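Side-chain contacts in carboxylase (Deinococcus radiodurans, PDB 5H80), which probably catalyses, through its biotin carboxylase domain, the ATP-dependent carboxylation of biotin within a single-chain bacterial carboxylase: residues D140-K145 against Q292-R297; R149-R154 against L288-E293; L155-I160 against F302-T307. All coordinates share one frame; numbering follows the deposited sequence.

Interaction 1: residues D140-K145 against Q292-R297; sequences DLFGDK and QEVKYR
Tyr296 N bonds back to Ala291 O, and the same tyrosine sends its ring against Phe142. The Tyr296 phenol end is also held, because OH makes a hydrogen bond to the carbonyl oxygen of Leu299. The two rings meet edge to edge, with Phe142 CE2 and Tyr296 CE1 3.9 Å apart. Each of these atoms lies near the plane of the other ring, so no face is stacked here. With chi1 at -161°, the Tyr296 ring swings away from its own N and over to Phe142. The Val294 and Phe142 side chains approach each other head-on. Val294 CG2 is 3.9 Å from Phe142 CZ, oblique to that ring, and sits at the edge of the Tyr296 ring, in its plane. Val294 CG1 reaches Leu141 CD1 more loosely, at 4.3 Å. All contacts between the two segments are apolar. Leu151 of the following helix packs on Phe142, and Thr138 touches Val294 and Tyr296. Lys295 has positive phi (55°), and its N bonds to Gln292 O at 3.0 Å. The contact joins the end of helix 136-142 to the end of helix 277-293, which closes in a Schellman motif.

Interaction 2: residues R149-R154 against L288-E293; sequences RGLAQR and LQLAQE
A steep helix-helix crossing in what is probably the ATP-grasp fold of the enzyme brings Leu151 and Ala152 against Leu290 and Glu293. The short axes of 149-154 and 288-293 pass 10.3 Å apart, and their directions differ by 112°. Few side chains can therefore meet at the crossing. Leu290 reaches across with CD2. This atom of Leu290 lies 4.1 Å from Ala152 CA and 4.2 Å from Leu151 CG. The small alanine lets the methyl come close to the backbone. Leu151 CD1 goes the other way, to Glu293 CG at 3.8 Å, and these two side chains cross at a slant. Glu293 takes part through its aliphatic portion. Its chain bends at chi2 (61°), and the carboxylate is not the part that touches Leu151. Arg154 does not pair with it, since Arg154 NH1 and Glu293 OE2 are 6.7 Å apart. The Arg154 guanidinium has Gly150 O and Leu151 N of its own helix on one face, offset toward the rim. Phe314 of strand 312-318 touches both Ala152 and Leu290, so the sheet packs against this crossing. No hydrogen bond joins the two segments. The two helices hold each other here by van der Waals contact, and any pull between Arg154 and Glu293 would be a weak, longer-range effect.

Interaction 3: residues L155-I160 against F302-T307; sequences LGVPVI and FEFLVT
Phe304, Ile160, Leu305 and Val157 share this contact almost equally, in two separate pairs. Neighbours on strand 299-306, Phe304 and Leu305, each take one partner from the loop at 155-160. Leu305 meets Ile160 methyl to methyl, with CD1 of each 4.1 Å apart. In Ile160, CD1 lies anti to CA (chi2 -179°), which stretches the end methyl out to Leu305. The two side chains slant across each other and touch through these ends alone. Phe304 receives Val157 at its ring edge. Val157 CG1 lies near the ring plane, 4.3 Å from Phe304 CE1, so the methyl does not sit over a face. Both touches are apolar and rather light, and no hydrogen bond links the two segments. The loop gets its polar ties from other parts of the chain. Ile160 O accepts a hydrogen bond from Arg149 NH1, and Pro158 shares a backbone hydrogen bond with Phe314 of strand 312-318. Helix 145-154 ends just before, in a Schellman motif at Gly156, whose phi is positive (81°). Val157 N bonds back to Ala152 O. Strand 299-306 lies inside the four-stranded antiparallel sheet of the probable ATP-grasp fold, between 236-245 and 312-318. The loop passes round the edge strand 312-318, with Val157 on the face that carries helix 277-293 and Ile160 on the other. There Phe314 touches Val157, Tyr313 touches Ile160, and Phe304 packs on Leu283 and Ala286 of helix 277-293.

Interactions 1 and 2 both rest on helix 277-293. The first uses its end, the second its last turns, and Leu151 packs on Phe142, Leu141 and Val294 to join them. Interaction 3 uses strand 299-306, which follows that helix, and the loop that follows helix 145-154. Phe302, on the same strand, packs on Phe142 and Leu290, and so ties that strand to interactions 1 and 2. Interactions 2 and 3 are mostly buried, though Glu293 gives interaction 2 an exposed margin, while interaction 1 is partly buried. All three are apolar across their segments. They differ in shape: two ring edges meeting in the first, aliphatic chains between helices in the second, and loop methyls against a ring edge and a leucine of the sheet in the third.

Interaction 1: residues D140-K145 against Q292-R297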
loop_
_atom_site.group_PDB
_atom_site.type_symbol
_atom_site.label_atom_id
_atom_site.label_comp_id
_atom_site.label_asym_id
_atom_site.label_seq_id
_atom_site.Cartn_x
_atom_site.Cartn_y
_atom_site.Cartn_z
ATOM N N ASP A 140 0.797 -8.794 34.077
ATOM C CA ASP A 140 1.653 -8.795 35.313
ATOM C C ASP A 140 2.845 -9.680 35.113
ATOM O O ASP A 140 3.984 -9.318 35.438
ATOM C CB ASP A 140 0.896 -9.278 36.557
ATOM C CG ASP A 140 0.135 -8.150 37.266
ATOM O OD1 ASP A 140 0.581 -6.965 37.217
ATOM O OD2 ASP A 140 -0.914 -8.484 37.852
ATOM N N LEU A 141 2.587 -10.847 34.575
ATOM C CA LEU A 141 3.634 -11.787 34.240
ATOM C C LEU A 141 4.663 -11.261 33.221
ATOM O O LEU A 141 5.853 -11.222 33.513
ATOM C CB LEU A 141 3.018 -13.068 33.796
ATOM C CG LEU A 141 3.868 -14.392 34.001
ATOM C CD1 LEU A 141 3.062 -15.659 33.721
ATOM C CD2 LEU A 141 5.164 -14.390 33.177
ATOM N N PHE A 142 4.233 -10.829 32.023
ATOM C CA PHE A 142 5.190 -10.424 31.038
ATOM C C PHE A 142 5.834 -9.121 31.345
ATOM O O PHE A 142 6.800 -8.794 30.723
ATOM C CB PHE A 142 4.578 -10.500 29.598
ATOM C CG PHE A 142 4.212 -11.907 29.131
ATOM C CD1 PHE A 142 4.948 -13.026 29.480
ATOM C CD2 PHE A 142 3.242 -12.080 28.163
ATOM C CE1 PHE A 142 4.617 -14.296 28.999
ATOM C CE2 PHE A 142 2.913 -13.347 27.683
ATOM C CZ PHE A 142 3.598 -14.445 28.091
ATOM N N GLY A 143 5.294 -8.358 32.338
ATOM C CA GLY A 143 5.915 -7.179 32.794
ATOM C C GLY A 143 6.914 -7.403 33.923
ATOM O O GLY A 143 7.617 -6.490 34.308
ATOM N N ASP A 144 7.070 -8.633 34.347
ATOM C CA ASP A 144 8.011 -8.927 35.434
ATOM C C ASP A 144 9.185 -9.764 34.926
ATOM O O ASP A 144 9.049 -10.961 34.555
ATOM C CB ASP A 144 7.274 -9.678 36.546
ATOM C CG ASP A 144 8.146 -9.851 37.794
ATOM O OD1 ASP A 144 8.122 -8.934 38.617
ATOM O OD2 ASP A 144 8.867 -10.880 37.924
ATOM N N LYS A 145 10.349 -9.111 34.959
ATOM C CA LYS A 145 11.584 -9.737 34.436
ATOM C C LYS A 145 11.733 -11.100 35.034
ATOM O O LYS A 145 11.800 -12.134 34.352
ATOM C CB LYS A 145 12.792 -8.820 34.715
ATOM C CG LYS A 145 14.145 -9.384 34.328
ATOM C CD LYS A 145 14.375 -9.360 32.818
ATOM C CE LYS A 145 15.570 -10.226 32.412
ATOM N NZ LYS A 145 16.351 -9.568 31.330
ATOM N N GLN A 292 1.109 -20.040 24.340
ATOM C CA GLN A 292 0.209 -21.191 24.610
ATOM C C GLN A 292 0.150 -21.423 26.151
ATOM O O GLN A 292 -0.946 -21.559 26.667
ATOM C CB GLN A 292 0.566 -22.468 23.890
ATOM C CG GLN A 292 -0.264 -23.684 24.274
ATOM C CD GLN A 292 -1.611 -23.708 23.574
ATOM O OE1 GLN A 292 -1.914 -22.870 22.724
ATOM N NE2 GLN A 292 -2.424 -24.700 23.905
ATOM N N GLU A 293 1.277 -21.307 26.815
ATOM C CA GLU A 293 1.335 -21.562 28.282
ATOM C C GLU A 293 0.444 -20.607 29.059
ATOM O O GLU A 293 -0.214 -21.036 30.059
ATOM C CB GLU A 293 2.746 -21.536 28.866
ATOM C CG GLU A 293 2.862 -22.314 30.191
ATOM C CD GLU A 293 2.530 -23.807 30.065
ATOM O OE1 GLU A 293 2.698 -24.420 28.954
ATOM O OE2 GLU A 293 2.056 -24.386 31.078
ATOM N N VAL A 294 0.377 -19.327 28.642
ATOM C CA VAL A 294 -0.621 -18.352 29.226
ATOM C C VAL A 294 -2.007 -18.236 28.564
ATOM O O VAL A 294 -2.829 -17.429 29.025
ATOM C CB VAL A 294 -0.036 -16.979 29.382
ATOM C CG1 VAL A 294 1.318 -17.062 30.093
ATOM C CG2 VAL A 294 0.163 -16.242 27.989
ATOM N N LYS A 295 -2.324 -19.101 27.585
ATOM C CA LYS A 295 -3.625 -19.005 26.903
ATOM C C LYS A 295 -3.831 -17.617 26.327
ATOM O O LYS A 295 -4.847 -16.939 26.535
ATOM C CB LYS A 295 -4.759 -19.375 27.901
ATOM C CG LYS A 295 -4.488 -20.745 28.539
ATOM C CD LYS A 295 -4.394 -21.880 27.538
ATOM C CE LYS A 295 -5.669 -22.003 26.730
ATOM N NZ LYS A 295 -5.668 -23.299 26.007
ATOM N N TYR A 296 -2.828 -17.181 25.557
ATOM C CA TYR A 296 -2.796 -15.776 25.170
ATOM C C TYR A 296 -3.996 -15.389 24.340
ATOM O O TYR A 296 -4.446 -16.170 23.587
ATOM C CB TYR A 296 -1.464 -15.442 24.430
ATOM C CG TYR A 296 -1.077 -14.033 24.365
ATOM C CD1 TYR A 296 -0.290 -13.429 25.388
ATOM C CD2 TYR A 296 -1.531 -13.220 23.377
ATOM C CE1 TYR A 296 0.114 -12.073 25.330
ATOM C CE2 TYR A 296 -1.202 -11.863 23.306
ATOM C CZ TYR A 296 -0.421 -11.227 24.293
ATOM O OH TYR A 296 -0.079 -9.954 24.269
ATOM N N ARG A 297 -4.498 -14.163 24.614
ATOM C CA ARG A 297 -5.546 -13.524 23.842
ATOM C C ARG A 297 -5.080 -12.138 23.404
ATOM O O ARG A 297 -4.432 -11.395 24.134
ATOM C CB ARG A 297 -6.913 -13.486 24.589
ATOM C CG ARG A 297 -8.148 -13.091 23.661
ATOM C CD ARG A 297 -9.459 -13.043 24.428
ATOM N NE ARG A 297 -9.827 -14.306 25.041
ATOM C CZ ARG A 297 -10.792 -15.145 24.663
ATOM N NH1 ARG A 297 -10.978 -16.286 25.377
ATOM N NH2 ARG A 297 -11.573 -14.914 23.576
#

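Interaction 2: residues R149-R154 against L288-E293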
loop_
_atom_site.group_PDB
_atom_site.type_symbol
_atom_site.label_atom_id
_atom_site.label_comp_id
_atom_site.label_asym_id
_atom_site.label_seq_id
_atom_site.Cartn_x
_atom_site.Cartn_y
_atom_site.Cartn_z
ATOM N N ARG A 149 11.188 -14.771 32.904
ATOM C CA ARG A 149 12.377 -15.607 32.865
ATOM C C ARG A 149 12.115 -16.997 33.353
ATOM O O ARG A 149 12.416 -17.961 32.647
ATOM C CB ARG A 149 13.497 -14.949 33.672
ATOM C CG ARG A 149 14.873 -15.594 33.593
ATOM C CD ARG A 149 15.873 -14.761 34.420
ATOM N NE ARG A 149 17.139 -15.471 34.475
ATOM C CZ ARG A 149 18.160 -15.289 33.639
ATOM N NH1 ARG A 149 18.135 -14.353 32.670
ATOM N NH2 ARG A 149 19.224 -16.063 33.773
ATOM N N GLY A 150 11.481 -17.119 34.516
ATOM C CA GLY A 150 11.183 -18.399 35.060
ATOM C C GLY A 150 10.287 -19.240 34.198
ATOM O O GLY A 150 10.536 -20.444 34.055
ATOM N N LEU A 151 9.267 -18.597 33.629
ATOM C CA LEU A 151 8.415 -19.205 32.590
ATOM C C LEU A 151 9.236 -19.681 31.390
ATOM O O LEU A 151 9.065 -20.855 30.979
ATOM C CB LEU A 151 7.360 -18.245 32.079
ATOM C CG LEU A 151 6.307 -18.753 31.095
ATOM C CD1 LEU A 151 5.442 -19.880 31.657
ATOM C CD2 LEU A 151 5.376 -17.631 30.714
ATOM N N ALA A 152 10.134 -18.850 30.905
ATOM C CA ALA A 152 10.987 -19.259 29.786
ATOM C C ALA A 152 11.785 -20.536 30.181
ATOM O O ALA A 152 11.740 -21.563 29.516
ATOM C CB ALA A 152 11.888 -18.149 29.379
ATOM N N GLN A 153 12.441 -20.461 31.339
ATOM C CA GLN A 153 13.260 -21.550 31.848
ATOM C C GLN A 153 12.501 -22.848 32.012
ATOM O O GLN A 153 13.026 -23.865 31.628
ATOM C CB GLN A 153 13.875 -21.179 33.164
ATOM C CG GLN A 153 14.966 -20.141 33.030
ATOM C CD GLN A 153 15.455 -19.701 34.350
ATOM O OE1 GLN A 153 14.691 -19.629 35.294
ATOM N NE2 GLN A 153 16.712 -19.383 34.426
ATOM N N ARG A 154 11.267 -22.820 32.539
ATOM C CA ARG A 154 10.428 -24.015 32.692
ATOM C C ARG A 154 9.963 -24.660 31.375
ATOM O O ARG A 154 9.819 -25.857 31.258
ATOM C CB ARG A 154 9.232 -23.668 33.628
ATOM C CG ARG A 154 9.697 -23.352 35.058
ATOM C CD ARG A 154 8.585 -23.181 36.101
ATOM N NE ARG A 154 8.364 -21.763 36.442
ATOM C CZ ARG A 154 7.454 -20.955 35.887
ATOM N NH1 ARG A 154 6.604 -21.383 34.968
ATOM N NH2 ARG A 154 7.388 -19.705 36.273
ATOM N N LEU A 288 5.512 -19.520 20.330
ATOM C CA LEU A 288 4.302 -20.263 20.466
ATOM C C LEU A 288 4.098 -21.019 21.807
ATOM O O LEU A 288 3.012 -20.940 22.334
ATOM C CB LEU A 288 4.109 -21.194 19.292
ATOM C CG LEU A 288 3.837 -20.589 17.860
ATOM C CD1 LEU A 288 3.839 -21.694 16.845
ATOM C CD2 LEU A 288 2.536 -19.711 17.822
ATOM N N GLN A 289 5.168 -21.576 22.375
ATOM C CA GLN A 289 5.213 -22.229 23.738
ATOM C C GLN A 289 4.925 -21.219 24.849
ATOM O O GLN A 289 4.020 -21.455 25.580
ATOM C CB GLN A 289 6.595 -22.808 24.037
ATOM C CG GLN A 289 6.959 -24.047 23.241
ATOM C CD GLN A 289 8.291 -24.590 23.679
ATOM O OE1 GLN A 289 9.399 -24.222 23.143
ATOM N NE2 GLN A 289 8.237 -25.334 24.795
ATOM N N LEU A 290 5.556 -20.051 24.826
ATOM C CA LEU A 290 5.303 -18.979 25.759
ATOM C C LEU A 290 3.844 -18.550 25.715
ATOM O O LEU A 290 3.163 -18.399 26.722
ATOM C CB LEU A 290 6.206 -17.812 25.438
ATOM C CG LEU A 290 7.640 -18.139 25.730
ATOM C CD1 LEU A 290 8.539 -17.093 25.121
ATOM C CD2 LEU A 290 7.890 -18.278 27.223
ATOM N N ALA A 291 3.330 -18.343 24.498
ATOM C CA ALA A 291 1.976 -17.793 24.353
ATOM C C ALA A 291 0.901 -18.819 24.786
ATOM O O ALA A 291 -0.104 -18.528 25.456
ATOM C CB ALA A 291 1.756 -17.546 22.852
ATOM N N GLN A 292 1.109 -20.040 24.340
ATOM C CA GLN A 292 0.209 -21.191 24.610
ATOM C C GLN A 292 0.150 -21.423 26.151
ATOM O O GLN A 292 -0.946 -21.559 26.667
ATOM C CB GLN A 292 0.566 -22.468 23.890
ATOM C CG GLN A 292 -0.264 -23.684 24.274
ATOM C CD GLN A 292 -1.611 -23.708 23.574
ATOM O OE1 GLN A 292 -1.914 -22.870 22.724
ATOM N NE2 GLN A 292 -2.424 -24.700 23.905
ATOM N N GLU A 293 1.277 -21.307 26.815
ATOM C CA GLU A 293 1.335 -21.562 28.282
ATOM C C GLU A 293 0.444 -20.607 29.059
ATOM O O GLU A 293 -0.214 -21.036 30.059
ATOM C CB GLU A 293 2.746 -21.536 28.866
ATOM C CG GLU A 293 2.862 -22.314 30.191
ATOM C CD GLU A 293 2.530 -23.807 30.065
ATOM O OE1 GLU A 293 2.698 -24.420 28.954
ATOM O OE2 GLU A 293 2.056 -24.386 31.078
#

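Interaction 3: residues L155-I160 against F302-T307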
loop_
_atom_site.group_PDB
_atom_site.type_symbol
_atom_site.label_atom_id
_atom_site.label_comp_id
_atom_site.label_asym_id
_atom_site.label_seq_id
_atom_site.Cartn_x
_atom_site.Cartn_y
_atom_site.Cartn_z
ATOM N N LEU A 155 9.822 -23.850 30.349
ATOM C CA LEU A 155 9.569 -24.322 28.983
ATOM C C LEU A 155 10.766 -24.693 28.132
ATOM O O LEU A 155 10.593 -25.053 26.945
ATOM C CB LEU A 155 8.709 -23.216 28.231
ATOM C CG LEU A 155 7.175 -23.214 28.188
ATOM C CD1 LEU A 155 6.500 -24.155 29.119
ATOM C CD2 LEU A 155 6.621 -21.778 28.292
ATOM N N GLY A 156 11.984 -24.617 28.653
ATOM C CA GLY A 156 13.158 -24.926 27.823
ATOM C C GLY A 156 13.668 -23.825 26.879
ATOM O O GLY A 156 14.602 -24.046 26.079
ATOM N N VAL A 157 13.113 -22.590 27.016
ATOM C CA VAL A 157 13.430 -21.472 26.166
ATOM C C VAL A 157 14.647 -20.777 26.786
ATOM O O VAL A 157 14.590 -20.313 27.973
ATOM C CB VAL A 157 12.239 -20.462 25.994
ATOM C CG1 VAL A 157 12.701 -19.263 25.214
ATOM C CG2 VAL A 157 11.006 -21.104 25.361
ATOM N N PRO A 158 15.775 -20.646 26.020
ATOM C CA PRO A 158 16.966 -20.031 26.574
ATOM C C PRO A 158 16.813 -18.601 26.884
ATOM O O PRO A 158 16.088 -17.893 26.140
ATOM C CB PRO A 158 18.042 -20.195 25.508
ATOM C CG PRO A 158 17.488 -21.094 24.517
ATOM C CD PRO A 158 16.011 -20.997 24.600
ATOM N N VAL A 159 17.385 -18.236 28.040
ATOM C CA VAL A 159 17.549 -16.861 28.465
ATOM C C VAL A 159 19.017 -16.476 28.729
ATOM O O VAL A 159 19.865 -17.341 28.994
ATOM C CB VAL A 159 16.666 -16.537 29.712
ATOM C CG1 VAL A 159 15.208 -16.935 29.525
ATOM C CG2 VAL A 159 17.196 -17.292 30.930
ATOM N N ILE A 160 19.265 -15.198 28.725
ATOM C CA ILE A 160 20.561 -14.640 28.864
ATOM C C ILE A 160 21.091 -14.990 30.265
ATOM O O ILE A 160 20.322 -14.930 31.239
ATOM C CB ILE A 160 20.623 -13.143 28.654
ATOM C CG1 ILE A 160 20.288 -12.799 27.184
ATOM C CG2 ILE A 160 22.036 -12.644 28.925
ATOM C CD1 ILE A 160 20.337 -11.331 26.840
ATOM N N PHE A 302 7.277 -11.660 21.004
ATOM C CA PHE A 302 8.331 -12.266 21.749
ATOM C C PHE A 302 9.653 -11.916 21.039
ATOM O O PHE A 302 9.857 -12.291 19.844
ATOM C CB PHE A 302 8.078 -13.733 21.827
ATOM C CG PHE A 302 6.871 -14.057 22.565
ATOM C CD1 PHE A 302 6.945 -14.186 23.971
ATOM C CD2 PHE A 302 5.603 -14.039 21.951
ATOM C CE1 PHE A 302 5.796 -14.431 24.721
ATOM C CE2 PHE A 302 4.440 -14.223 22.718
ATOM C CZ PHE A 302 4.559 -14.454 24.090
ATOM N N GLU A 303 10.503 -11.221 21.765
ATOM C CA GLU A 303 11.801 -10.630 21.315
ATOM C C GLU A 303 12.984 -11.602 21.680
ATOM O O GLU A 303 13.025 -12.146 22.785
ATOM C CB GLU A 303 12.097 -9.245 21.775
ATOM C CG GLU A 303 10.999 -8.291 21.421
ATOM C CD GLU A 303 11.317 -6.860 21.885
ATOM O OE1 GLU A 303 12.324 -6.684 22.616
ATOM O OE2 GLU A 303 10.582 -5.951 21.500
ATOM N N PHE A 304 13.884 -11.767 20.738
ATOM C CA PHE A 304 15.079 -12.590 20.953
ATOM C C PHE A 304 16.326 -11.888 20.410
ATOM O O PHE A 304 16.264 -11.092 19.473
ATOM C CB PHE A 304 14.945 -13.933 20.216
ATOM C CG PHE A 304 13.780 -14.723 20.583
ATOM C CD1 PHE A 304 13.827 -15.741 21.571
ATOM C CD2 PHE A 304 12.526 -14.536 19.927
ATOM C CE1 PHE A 304 12.803 -16.509 21.880
ATOM C CE2 PHE A 304 11.393 -15.350 20.272
ATOM C CZ PHE A 304 11.513 -16.324 21.298
ATOM N N LEU A 305 17.469 -12.214 21.022
ATOM C CA LEU A 305 18.777 -11.990 20.447
ATOM C C LEU A 305 19.269 -13.329 19.882
ATOM O O LEU A 305 19.142 -14.409 20.510
ATOM C CB LEU A 305 19.808 -11.458 21.471
ATOM C CG LEU A 305 19.464 -10.089 22.107
ATOM C CD1 LEU A 305 20.561 -9.750 23.109
ATOM C CD2 LEU A 305 19.265 -9.081 21.017
ATOM N N VAL A 306 19.788 -13.259 18.645
ATOM C CA VAL A 306 20.183 -14.393 17.922
ATOM C C VAL A 306 21.632 -14.246 17.374
ATOM O O VAL A 306 22.002 -13.211 16.751
ATOM C CB VAL A 306 19.159 -14.615 16.700
ATOM C CG1 VAL A 306 19.527 -15.864 15.884
ATOM C CG2 VAL A 306 17.702 -14.680 17.149
ATOM N N THR A 307 22.503 -15.256 17.689
ATOM C CA THR A 307 23.905 -15.203 17.446
ATOM C C THR A 307 24.033 -15.639 15.922
ATOM O O THR A 307 23.098 -16.257 15.426
ATOM C CB THR A 307 24.703 -16.254 18.256
ATOM O OG1 THR A 307 24.421 -17.595 17.858
ATOM C CG2 THR A 307 24.468 -16.006 19.737
#